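Local atomic coordinates of geranyltranstransferase (Enterococcus faecalis, PDB entry 3P8L), a protein that probably condenses isopentenyl diphosphate with geranyl diphosphate to make farnesyl diphosphate, a magnesium-dependent step of isoprenoid biosynthesis. Residues Y218-A221 / F222-D226. Numbering follows the deposited sequence.
Sequences YGLA and FQIRD
Leu-220 and Ile-224 meet one turn apart on the helix 205-230, through both backbone and side chains. Ile-224 N gives a nearly straight hydrogen bond to Leu-220 O, 2.9 Å long with an angle of 174° at the hydrogen. The same carbonyl oxygen is brushed by the Ile-224 side chain, whose CG1 lies 3.4 Å from Leu-220 O. CG1 of Ile-224 sits beside its own backbone N (chi1 -62°), which sends the ethyl arm back along the helix. Ile-224 CD1, at the tip of that arm, reaches Leu-220 CG at 4.0 Å, where the two side chains meet at a slant. This is the compact side of the contact.

Two more i to i+4 bonds of the alpha-helical pattern flank it. Phe-222 N donates to Tyr-218 O at 2.9 Å, and Arg-225 N donates to Ala-221 O at 3.0 Å.

The Gly-219 turn is looser: Gln-223 N reaches Gly-219 O at 3.4 Å, a weak bond. Gly-219 O also lies at the edge of the Phe-222 ring, near its plane. The Tyr-218 ring only skims Phe-222, its CE2 4.5 Å from Phe-222 CB. The side chains of Phe-222 and Gln-223 lead away from the preceding residues and are partly exposed. Gln-223 NE2 is hydrogen-bonded to Thr-186 OG1 on helix 175-200.

Asp-226 opens the second aspartate-rich motif of the family, which binds magnesium in relatives. Arg-225 turns its guanidinium group to the C-terminal end of the chain, with NH2 hydrogen-bonded to Gln-298 O. Tyr-218 and Phe-222 face helix 53-64 at Leu-53. Ala-221 packs on Leu-266 and Leu-270 of helix 259-283, while Leu-220 and Ile-224 share Tyr-253 of helix 253-257, within the all-helical isoprenoid synthase fold.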
loop_
_atom_site.group_PDB
_atom_site.type_symbol
_atom_site.label_atom_id
_atom_site.label_comp_id
_atom_site.label_asym_id
_atom_site.label_seq_id
_atom_site.Cartn_x
_atom_site.Cartn_y
_atom_site.Cartn_z
ATOM N N TYR A 218 -8.938 19.760 14.118
ATOM C CA TYR A 218 -8.552 20.337 12.817
ATOM C C TYR A 218 -9.309 19.691 11.662
ATOM O O TYR A 218 -9.895 20.391 10.840
ATOM C CB TYR A 218 -7.035 20.236 12.551
ATOM C CG TYR A 218 -6.669 20.945 11.261
ATOM C CD1 TYR A 218 -6.453 22.321 11.248
ATOM C CD2 TYR A 218 -6.590 20.253 10.045
ATOM C CE1 TYR A 218 -6.142 22.994 10.063
ATOM C CE2 TYR A 218 -6.296 20.919 8.858
ATOM C CZ TYR A 218 -6.066 22.287 8.879
ATOM O OH TYR A 218 -5.782 22.959 7.717
ATOM N N GLY A 219 -9.290 18.356 11.632
ATOM C CA GLY A 219 -9.845 17.556 10.529
ATOM C C GLY A 219 -11.344 17.692 10.380
ATOM O O GLY A 219 -11.868 17.706 9.263
ATOM N N LEU A 220 -12.037 17.799 11.514
ATOM C CA LEU A 220 -13.480 18.006 11.512
ATOM C C LEU A 220 -13.788 19.447 11.129
ATOM O O LEU A 220 -14.666 19.700 10.300
ATOM C CB LEU A 220 -14.080 17.641 12.883
ATOM C CG LEU A 220 -15.577 17.294 12.977
ATOM C CD1 LEU A 220 -15.961 16.099 12.099
ATOM C CD2 LEU A 220 -15.973 17.022 14.423
ATOM N N ALA A 221 -13.046 20.395 11.701
ATOM C CA ALA A 221 -13.199 21.813 11.340
ATOM C C ALA A 221 -13.002 22.062 9.831
ATOM O O ALA A 221 -13.707 22.872 9.246
ATOM C CB ALA A 221 -12.260 22.697 12.170
ATOM N N PHE A 222 -12.065 21.328 9.227
ATOM C CA PHE A 222 -11.746 21.398 7.794
ATOM C C PHE A 222 -12.963 21.008 6.962
ATOM O O PHE A 222 -13.321 21.710 6.016
ATOM C CB PHE A 222 -10.519 20.495 7.500
ATOM C CG PHE A 222 -10.220 20.267 6.029
ATOM C CD1 PHE A 222 -9.668 21.281 5.239
ATOM C CD2 PHE A 222 -10.434 19.010 5.452
ATOM C CE1 PHE A 222 -9.370 21.060 3.878
ATOM C CE2 PHE A 222 -10.141 18.774 4.097
ATOM C CZ PHE A 222 -9.606 19.803 3.308
ATOM N N GLN A 223 -13.610 19.911 7.350
ATOM C CA GLN A 223 -14.788 19.407 6.649
ATOM C C GLN A 223 -16.021 20.291 6.824
ATOM O O GLN A 223 -16.726 20.563 5.850
ATOM C CB GLN A 223 -15.117 17.986 7.090
ATOM C CG GLN A 223 -15.891 17.202 6.039
ATOM C CD GLN A 223 -14.985 16.339 5.183
ATOM O OE1 GLN A 223 -14.769 16.620 4.004
ATOM N NE2 GLN A 223 -14.440 15.284 5.782
ATOM N N ILE A 224 -16.279 20.730 8.058
ATOM C CA ILE A 224 -17.405 21.628 8.334
ATOM C C ILE A 224 -17.271 22.939 7.547
ATOM O O ILE A 224 -18.251 23.426 6.987
ATOM C CB ILE A 224 -17.583 21.897 9.858
ATOM C CG1 ILE A 224 -17.886 20.591 10.605
ATOM C CG2 ILE A 224 -18.710 22.905 10.110
ATOM C CD1 ILE A 224 -17.630 20.650 12.102
ATOM N N ARG A 225 -16.052 23.479 7.493
ATOM C CA ARG A 225 -15.718 24.670 6.694
ATOM C C ARG A 225 -15.972 24.475 5.192
ATOM O O ARG A 225 -16.524 25.363 4.535
ATOM C CB ARG A 225 -14.265 25.078 6.968
ATOM C CG ARG A 225 -13.530 25.840 5.871
ATOM C CD ARG A 225 -13.677 27.342 6.036
ATOM N NE ARG A 225 -12.386 28.025 5.946
ATOM C CZ ARG A 225 -11.747 28.310 4.812
ATOM N NH1 ARG A 225 -12.260 27.978 3.633
ATOM N NH2 ARG A 225 -10.578 28.934 4.860
ATOM N N ASP A 226 -15.597 23.313 4.663
ATOM C CA ASP A 226 -15.812 23.006 3.249
ATOM C C ASP A 226 -17.286 22.787 2.896
ATOM O O ASP A 226 -17.742 23.211 1.833
ATOM C CB ASP A 226 -14.949 21.817 2.812
ATOM C CG ASP A 226 -13.498 22.215 2.521
ATOM O OD1 ASP A 226 -12.763 21.380 1.956
ATOM O OD2 ASP A 226 -13.087 23.355 2.853
#